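Local coordinates for putative nucleoside-diphosphate-sugar epimerase (Staphylococcus aureus subsp. aureus, PDB 3E48), which is of unknown function but probably binds NAD(P)H and may act as a nucleoside-diphosphate-sugar epimerase, at residues G97-D109 with L128-M142. Residues are numbered along the deposited sequence; the frame is centred on the assembly and turned at random.
Sequences GVAHIIFIGYYAD and LSTSGIDYTYVRMAM
From strand 134-140, Arg-139 reaches the loop after strand 100-106 and grips Asp-109 side-on in a salt bridge of two hydrogen bonds: NE bonds OD2 at 2.9 Å and NH2 bonds OD1 at 3.0 Å, each on the syn side of the carboxylate and somewhat out of its plane. The bend of the arginine at chi3 (68°) swings the guanidinium round so that the carboxylate lies at its edge; Gln-257 takes a further NH2 bond. One water ties this pair to the sheet, donating to Asp-109 OD2 and Tyr-106 O and accepting from Tyr-137 OH.

Next along that face, the rings of Tyr-137 and Phe-103 run side by side. Their planes are only 12° apart but slid so far that they barely overlap, with centroids at 5.2 Å; both residues carry CG anti to the backbone N, which sends the rings the same way. Gly-105, with no side chain, lies with CA 4.0 Å from Tyr-137 OH. Leu-128, from the helix, lays CD1 against Phe-103 CB (3.7 Å) and CD2 against Ile-101 CD1.

Just past the end of strand 100-106, Tyr-107 places its ring squarely over Ala-141, a CH-pi contact with CA 3.5 Å from the ring centroid. Ile-102, Ile-104, Val-138 and Met-140 make an aliphatic patch on the face they share with Thr-136 and Tyr-106: Ile-102 CG2 meets Val-138 CG2, Ile-104 CD1 meets Val-138 CB, and the selenomethionine CE presses on Ile-104 CG2. Tyr-106 OH, beside Met-142 CE, is buried with no polar partner.

Seven backbone bonds join strands 100-106 and 134-140 in parallel. With helix 118-131 linking them, they form a beta-alpha-beta unit of the Rossmann-type NAD(P)H-binding fold.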
ATOM      1  N   GLY B  97     -10.685   9.460  20.993  1.00  8.64           N
ATOM      2  CA  GLY B  97      -9.839   8.797  21.975  1.00 10.93           C
ATOM      3  C   GLY B  97      -9.762   7.284  22.015  1.00 10.73           C
ATOM      4  O   GLY B  97      -9.583   6.701  23.089  1.00 10.62           O
ATOM      5  N   VAL B  98      -9.896   6.644  20.859  1.00  5.01           N
ATOM      6  CA  VAL B  98      -9.797   5.191  20.779  1.00  6.98           C
ATOM      7  C   VAL B  98      -8.311   4.853  20.942  1.00  9.90           C
ATOM      8  O   VAL B  98      -7.466   5.403  20.240  1.00  9.97           O
ATOM      9  CB  VAL B  98     -10.308   4.687  19.416  1.00  7.27           C
ATOM     10  CG1 VAL B  98     -10.101   3.177  19.299  1.00 10.23           C
ATOM     11  CG2 VAL B  98     -11.784   5.037  19.263  1.00 10.88           C
ATOM     12  N   ALA B  99      -8.006   3.947  21.866  1.00  7.61           N
ATOM     13  CA  ALA B  99      -6.629   3.571  22.166  1.00  9.17           C
ATOM     14  C   ALA B  99      -6.021   2.473  21.312  1.00  7.23           C
ATOM     15  O   ALA B  99      -4.798   2.366  21.223  1.00 10.29           O
ATOM     16  CB  ALA B  99      -6.515   3.183  23.634  1.00 14.24           C
ATOM     17  N   HIS B 100      -6.854   1.650  20.693  1.00  5.43           N
ATOM     18  CA  HIS B 100      -6.318   0.567  19.887  1.00  6.59           C
ATOM     19  C   HIS B 100      -7.238   0.201  18.740  1.00  9.05           C
ATOM     20  O   HIS B 100      -8.460   0.218  18.880  1.00  6.71           O
ATOM     21  CB  HIS B 100      -6.069  -0.655  20.777  1.00  9.54           C
ATOM     22  CG  HIS B 100      -5.125  -1.648  20.179  1.00 12.81           C
ATOM     23  ND1 HIS B 100      -5.524  -2.593  19.261  1.00 14.70           N
ATOM     24  CD2 HIS B 100      -3.787  -1.804  20.326  1.00 11.74           C
ATOM     25  CE1 HIS B 100      -4.474  -3.290  18.866  1.00 10.41           C
ATOM     26  NE2 HIS B 100      -3.407  -2.832  19.496  1.00 10.82           N
ATOM     27  N   ILE B 101      -6.639  -0.131  17.602  1.00  4.42           N
ATOM     28  CA  ILE B 101      -7.401  -0.514  16.423  1.00  4.31           C
ATOM     29  C   ILE B 101      -6.942  -1.882  15.934  1.00  5.55           C
ATOM     30  O   ILE B 101      -5.749  -2.114  15.762  1.00  6.16           O
ATOM     31  CB  ILE B 101      -7.205   0.490  15.255  1.00  7.75           C
ATOM     32  CG1 ILE B 101      -7.844   1.840  15.600  1.00  9.19           C
ATOM     33  CG2 ILE B 101      -7.813  -0.084  13.973  1.00  8.02           C
ATOM     34  CD1 ILE B 101      -7.497   2.956  14.618  1.00  9.80           C
ATOM     35  N   ILE B 102      -7.890  -2.793  15.747  1.00  7.21           N
ATOM     36  CA  ILE B 102      -7.578  -4.110  15.213  1.00  6.35           C
ATOM     37  C   ILE B 102      -8.142  -4.022  13.799  1.00  6.39           C
ATOM     38  O   ILE B 102      -9.354  -3.914  13.617  1.00  7.76           O
ATOM     39  CB  ILE B 102      -8.277  -5.236  16.009  1.00  6.85           C
ATOM     40  CG1 ILE B 102      -7.765  -5.235  17.455  1.00  7.98           C
ATOM     41  CG2 ILE B 102      -8.008  -6.590  15.343  1.00  9.70           C
ATOM     42  CD1 ILE B 102      -8.444  -6.246  18.379  1.00  7.18           C
ATOM     43  N   PHE B 103      -7.260  -4.031  12.804  1.00  5.48           N
ATOM     44  CA  PHE B 103      -7.676  -3.901  11.409  1.00  5.83           C
ATOM     45  C   PHE B 103      -7.660  -5.242  10.690  1.00  5.87           C
ATOM     46  O   PHE B 103      -6.648  -5.934  10.686  1.00  6.54           O
ATOM     47  CB  PHE B 103      -6.749  -2.917  10.686  1.00  5.35           C
ATOM     48  CG  PHE B 103      -7.217  -2.529   9.312  1.00  6.35           C
ATOM     49  CD1 PHE B 103      -7.910  -1.342   9.108  1.00  7.87           C
ATOM     50  CD2 PHE B 103      -6.962  -3.349   8.221  1.00  5.80           C
ATOM     51  CE1 PHE B 103      -8.345  -0.971   7.829  1.00  7.47           C
ATOM     52  CE2 PHE B 103      -7.394  -2.989   6.933  1.00  8.12           C
ATOM     53  CZ  PHE B 103      -8.085  -1.798   6.742  1.00  3.72           C
ATOM     54  N   ILE B 104      -8.789  -5.606  10.089  1.00  4.02           N
ATOM     55  CA  ILE B 104      -8.900  -6.873   9.368  1.00  8.55           C
ATOM     56  C   ILE B 104      -8.634  -6.665   7.876  1.00  8.98           C
ATOM     57  O   ILE B 104      -9.533  -6.280   7.131  1.00  8.85           O
ATOM     58  CB  ILE B 104     -10.304  -7.483   9.528  1.00  8.38           C
ATOM     59  CG1 ILE B 104     -10.662  -7.594  11.016  1.00 11.98           C
ATOM     60  CG2 ILE B 104     -10.351  -8.850   8.848  1.00 12.65           C
ATOM     61  CD1 ILE B 104      -9.721  -8.453  11.824  1.00 18.55           C
ATOM     62  N   GLY B 105      -7.405  -6.939   7.446  1.00  6.20           N
ATOM     63  CA  GLY B 105      -7.050  -6.759   6.051  1.00  7.93           C
ATOM     64  C   GLY B 105      -6.922  -8.049   5.266  1.00 10.29           C
ATOM     65  O   GLY B 105      -6.839  -9.132   5.842  1.00 13.44           O
ATOM     66  N   TYR B 106      -6.899  -7.926   3.942  1.00 11.87           N
ATOM     67  CA  TYR B 106      -6.784  -9.075   3.043  1.00  9.28           C
ATOM     68  C   TYR B 106      -5.314  -9.318   2.693  1.00  9.14           C
ATOM     69  O   TYR B 106      -4.548  -8.367   2.555  1.00  9.77           O
ATOM     70  CB  TYR B 106      -7.601  -8.798   1.781  1.00  9.09           C
ATOM     71  CG  TYR B 106      -7.793  -9.988   0.871  1.00  6.98           C
ATOM     72  CD1 TYR B 106      -8.184 -11.227   1.383  1.00  9.11           C
ATOM     73  CD2 TYR B 106      -7.628  -9.865  -0.508  1.00 10.74           C
ATOM     74  CE1 TYR B 106      -8.409 -12.315   0.546  1.00 11.67           C
ATOM     75  CE2 TYR B 106      -7.854 -10.946  -1.356  1.00 10.85           C
ATOM     76  CZ  TYR B 106      -8.245 -12.168  -0.820  1.00  9.67           C
ATOM     77  OH  TYR B 106      -8.471 -13.238  -1.652  1.00 16.80           O
ATOM     78  N   TYR B 107      -4.928 -10.583   2.525  1.00  5.18           N
ATOM     79  CA  TYR B 107      -3.533 -10.918   2.236  1.00  4.45           C
ATOM     80  C   TYR B 107      -2.988 -10.586   0.842  1.00  8.89           C
ATOM     81  O   TYR B 107      -1.790 -10.730   0.607  1.00  7.05           O
ATOM     82  CB  TYR B 107      -3.253 -12.398   2.554  1.00  4.09           C
ATOM     83  CG  TYR B 107      -3.808 -13.449   1.602  1.00  4.74           C
ATOM     84  CD1 TYR B 107      -3.234 -14.720   1.556  1.00  6.84           C
ATOM     85  CD2 TYR B 107      -4.918 -13.204   0.795  1.00  5.50           C
ATOM     86  CE1 TYR B 107      -3.747 -15.725   0.732  1.00  9.39           C
ATOM     87  CE2 TYR B 107      -5.443 -14.211  -0.034  1.00  8.88           C
ATOM     88  CZ  TYR B 107      -4.848 -15.466  -0.059  1.00  7.01           C
ATOM     89  OH  TYR B 107      -5.358 -16.453  -0.878  1.00  7.21           O
ATOM     90  N   ALA B 108      -3.843 -10.142  -0.072  1.00  5.68           N
ATOM     91  CA  ALA B 108      -3.395  -9.791  -1.426  1.00  4.47           C
ATOM     92  C   ALA B 108      -2.992  -8.324  -1.375  1.00  8.73           C
ATOM     93  O   ALA B 108      -3.661  -7.459  -1.944  1.00  8.58           O
ATOM     94  CB  ALA B 108      -4.529 -10.002  -2.424  1.00  5.87           C
ATOM     95  N   ASP B 109      -1.879  -8.059  -0.695  1.00  7.73           N
ATOM     96  CA  ASP B 109      -1.429  -6.689  -0.492  1.00  5.34           C
ATOM     97  C   ASP B 109       0.051  -6.379  -0.724  1.00  7.01           C
ATOM     98  O   ASP B 109       0.535  -5.345  -0.264  1.00  6.72           O
ATOM     99  CB  ASP B 109      -1.803  -6.264   0.933  1.00  7.82           C
ATOM    100  CG  ASP B 109      -1.077  -7.073   1.998  1.00 12.36           C
ATOM    101  OD1 ASP B 109      -0.291  -7.986   1.651  1.00  7.47           O
ATOM    102  OD2 ASP B 109      -1.295  -6.801   3.203  1.00 11.20           O
ATOM    103  N   LEU B 128      -2.100   3.407   9.195  1.00  6.24           N
ATOM    104  CA  LEU B 128      -2.157   3.060  10.612  1.00  8.20           C
ATOM    105  C   LEU B 128      -0.791   3.307  11.239  1.00  7.90           C
ATOM    106  O   LEU B 128      -0.691   3.839  12.344  1.00  8.67           O
ATOM    107  CB  LEU B 128      -2.579   1.597  10.792  1.00  4.24           C
ATOM    108  CG  LEU B 128      -4.073   1.399  10.528  1.00  6.77           C
ATOM    109  CD1 LEU B 128      -4.371  -0.073  10.294  1.00  7.23           C
ATOM    110  CD2 LEU B 128      -4.873   1.928  11.713  1.00  7.54           C
ATOM    111  N   SER B 129       0.265   2.926  10.525  1.00  8.09           N
ATOM    112  CA  SER B 129       1.619   3.131  11.021  1.00  7.30           C
ATOM    113  C   SER B 129       1.910   4.621  11.248  1.00  8.53           C
ATOM    114  O   SER B 129       2.512   4.988  12.257  1.00  9.29           O
ATOM    115  CB  SER B 129       2.633   2.542  10.030  1.00  8.20           C
ATOM    116  OG  SER B 129       3.959   2.705  10.505  1.00 11.44           O
ATOM    117  N   THR B 130       1.470   5.481  10.331  1.00  7.24           N
ATOM    118  CA  THR B 130       1.726   6.919  10.468  1.00  4.81           C
ATOM    119  C   THR B 130       0.871   7.613  11.526  1.00  8.56           C
ATOM    120  O   THR B 130       1.236   8.687  12.010  1.00  9.06           O
ATOM    121  CB  THR B 130       1.469   7.696   9.158  1.00  8.07           C
ATOM    122  OG1 THR B 130       0.056   7.789   8.925  1.00  9.65           O
ATOM    123  CG2 THR B 130       2.135   7.006   7.976  1.00  7.65           C
ATOM    124  N   SER B 131      -0.256   7.002  11.882  1.00  9.58           N
ATOM    125  CA  SER B 131      -1.198   7.580  12.847  1.00  8.22           C
ATOM    126  C   SER B 131      -0.708   7.724  14.283  1.00  7.22           C
ATOM    127  O   SER B 131      -1.150   8.621  15.002  1.00 10.07           O
ATOM    128  CB  SER B 131      -2.488   6.763  12.869  1.00  8.72           C
ATOM    129  OG  SER B 131      -2.270   5.528  13.516  1.00  8.51           O
ATOM    130  N   GLY B 132       0.175   6.830  14.713  1.00  6.91           N
ATOM    131  CA  GLY B 132       0.663   6.896  16.078  1.00  9.36           C
ATOM    132  C   GLY B 132      -0.266   6.189  17.049  1.00 12.39           C
ATOM    133  O   GLY B 132      -0.013   6.150  18.254  1.00 13.78           O
ATOM    134  N   ILE B 133      -1.348   5.628  16.524  1.00  8.85           N
ATOM    135  CA  ILE B 133      -2.316   4.904  17.338  1.00  9.05           C
ATOM    136  C   ILE B 133      -1.873   3.445  17.407  1.00 12.49           C
ATOM    137  O   ILE B 133      -1.415   2.891  16.409  1.00  8.19           O
ATOM    138  CB  ILE B 133      -3.716   4.979  16.698  1.00  9.15           C
ATOM    139  CG1 ILE B 133      -4.086   6.445  16.465  1.00 10.97           C
ATOM    140  CG2 ILE B 133      -4.742   4.282  17.583  1.00 14.43           C
ATOM    141  CD1 ILE B 133      -5.375   6.642  15.700  1.00 25.22           C
ATOM    142  N   ASP B 134      -1.986   2.831  18.583  1.00  9.00           N
ATOM    143  CA  ASP B 134      -1.602   1.433  18.731  1.00  6.81           C
ATOM    144  C   ASP B 134      -2.539   0.612  17.847  1.00  7.89           C
ATOM    145  O   ASP B 134      -3.739   0.876  17.798  1.00  7.17           O
ATOM    146  CB  ASP B 134      -1.754   0.963  20.186  1.00 13.45           C
ATOM    147  CG  ASP B 134      -0.745   1.603  21.126  1.00 17.72           C
ATOM    148  OD1 ASP B 134       0.328   2.046  20.660  1.00 17.86           O
ATOM    149  OD2 ASP B 134      -1.022   1.641  22.346  1.00 20.40           O
ATOM    150  N   TYR B 135      -2.003  -0.379  17.143  1.00  8.03           N
ATOM    151  CA  TYR B 135      -2.853  -1.194  16.292  1.00  6.39           C
ATOM    152  C   TYR B 135      -2.320  -2.605  16.081  1.00  9.34           C
ATOM    153  O   TYR B 135      -1.138  -2.885  16.292  1.00  8.24           O
ATOM    154  CB  TYR B 135      -3.081  -0.516  14.926  1.00  8.32           C
ATOM    155  CG  TYR B 135      -1.859  -0.470  14.033  1.00  8.42           C
ATOM    156  CD1 TYR B 135      -0.825   0.436  14.272  1.00  6.74           C
ATOM    157  CD2 TYR B 135      -1.727  -1.355  12.961  1.00 10.08           C
ATOM    158  CE1 TYR B 135       0.314   0.455  13.463  1.00  8.37           C
ATOM    159  CE2 TYR B 135      -0.598  -1.341  12.150  1.00  7.98           C
ATOM    160  CZ  TYR B 135       0.417  -0.439  12.407  1.00  9.38           C
ATOM    161  OH  TYR B 135       1.544  -0.449  11.615  1.00 11.73           O
ATOM    162  N   THR B 136      -3.224  -3.483  15.665  1.00  6.97           N
ATOM    163  CA  THR B 136      -2.921  -4.883  15.393  1.00  7.36           C
ATOM    164  C   THR B 136      -3.445  -5.102  13.987  1.00  8.13           C
ATOM    165  O   THR B 136      -4.633  -4.913  13.730  1.00 10.13           O
ATOM    166  CB  THR B 136      -3.668  -5.805  16.385  1.00  8.95           C
ATOM    167  OG1 THR B 136      -3.287  -5.463  17.725  1.00  9.49           O
ATOM    168  CG2 THR B 136      -3.325  -7.267  16.132  1.00  9.44           C
ATOM    169  N   TYR B 137      -2.558  -5.469  13.071  1.00  5.76           N
ATOM    170  CA  TYR B 137      -2.958  -5.679  11.687  1.00  9.31           C
ATOM    171  C   TYR B 137      -3.103  -7.174  11.421  1.00  7.97           C
ATOM    172  O   TYR B 137      -2.132  -7.933  11.474  1.00  8.17           O
ATOM    173  CB  TYR B 137      -1.928  -5.036  10.752  1.00  5.87           C
ATOM    174  CG  TYR B 137      -2.464  -4.759   9.369  1.00  6.73           C
ATOM    175  CD1 TYR B 137      -2.420  -5.733   8.375  1.00  7.57           C
ATOM    176  CD2 TYR B 137      -3.078  -3.541   9.072  1.00  6.84           C
ATOM    177  CE1 TYR B 137      -2.981  -5.505   7.115  1.00  9.78           C
ATOM    178  CE2 TYR B 137      -3.642  -3.303   7.817  1.00  6.35           C
ATOM    179  CZ  TYR B 137      -3.590  -4.291   6.847  1.00  8.82           C
ATOM    180  OH  TYR B 137      -4.152  -4.077   5.611  1.00 10.60           O
ATOM    181  N   VAL B 138      -4.336  -7.590  11.154  1.00  5.54           N
ATOM    182  CA  VAL B 138      -4.643  -8.993  10.911  1.00  5.55           C
ATOM    183  C   VAL B 138      -4.925  -9.233   9.439  1.00  7.80           C
ATOM    184  O   VAL B 138      -5.900  -8.724   8.905  1.00 12.61           O
ATOM    185  CB  VAL B 138      -5.883  -9.421  11.727  1.00  8.62           C
ATOM    186  CG1 VAL B 138      -6.164 -10.905  11.520  1.00 12.14           C
ATOM    187  CG2 VAL B 138      -5.664  -9.106  13.199  1.00 10.64           C
ATOM    188  N   ARG B 139      -4.075 -10.005   8.773  1.00  4.49           N
ATOM    189  CA  ARG B 139      -4.294 -10.282   7.360  1.00  7.76           C
ATOM    190  C   ARG B 139      -4.964 -11.645   7.223  1.00  9.48           C
ATOM    191  O   ARG B 139      -4.587 -12.595   7.905  1.00 14.28           O
ATOM    192  CB  ARG B 139      -2.956 -10.236   6.610  1.00  8.84           C
ATOM    193  CG  ARG B 139      -2.363  -8.828   6.579  1.00  7.17           C
ATOM    194  CD  ARG B 139      -0.886  -8.792   6.181  1.00  8.27           C
ATOM    195  NE  ARG B 139      -0.665  -9.173   4.790  1.00  8.21           N
ATOM    196  CZ  ARG B 139      -0.116 -10.321   4.409  1.00  8.09           C
ATOM    197  NH1 ARG B 139       0.271 -11.208   5.317  1.00  6.48           N
ATOM    198  NH2 ARG B 139       0.047 -10.581   3.117  1.00  8.40           N
HETATM  199  N   MSE B 140      -5.974 -11.734   6.367  1.00  8.25           N
HETATM  200  CA  MSE B 140      -6.668 -13.001   6.183  1.00  7.62           C
HETATM  201  C   MSE B 140      -6.486 -13.572   4.781  1.00  9.16           C
HETATM  202  O   MSE B 140      -6.301 -12.825   3.813  1.00  8.43           O
HETATM  203  CB  MSE B 140      -8.163 -12.829   6.482  1.00 10.64           C
HETATM  204  CG  MSE B 140      -8.901 -11.940   5.500  1.00 12.27           C
HETATM  205 SE   MSE B 140     -10.720 -11.527   6.063  1.00 22.48          SE
HETATM  206  CE  MSE B 140     -10.752  -9.679   5.516  1.00 15.56           C
ATOM    207  N   ALA B 141      -6.529 -14.900   4.685  1.00  4.79           N
ATOM    208  CA  ALA B 141      -6.407 -15.590   3.403  1.00  6.67           C
ATOM    209  C   ALA B 141      -7.778 -15.554   2.722  1.00  7.91           C
ATOM    210  O   ALA B 141      -8.692 -14.897   3.218  1.00  8.38           O
ATOM    211  CB  ALA B 141      -5.942 -17.031   3.624  1.00  6.54           C
HETATM  212  N   MSE B 142      -7.924 -16.255   1.599  1.00  5.04           N
HETATM  213  CA  MSE B 142      -9.180 -16.260   0.841  1.00  5.02           C
HETATM  214  C   MSE B 142     -10.310 -17.102   1.449  1.00  8.55           C
HETATM  215  O   MSE B 142     -10.106 -18.255   1.813  1.00  7.79           O
HETATM  216  CB  MSE B 142      -8.912 -16.727  -0.599  1.00  7.71           C
HETATM  217  CG  MSE B 142     -10.079 -16.510  -1.557  1.00 11.40           C
HETATM  218 SE   MSE B 142      -9.711 -17.124  -3.365  1.00 21.99          SE
HETATM  219  CE  MSE B 142      -8.334 -15.850  -3.860  1.00  9.05           C
TER
HETATM  220  O   HOH W   1      -2.875   4.401  20.943  1.00 10.91           O
HETATM  221  O   HOH W   2      -3.826  -6.223   3.944  1.00  8.19           O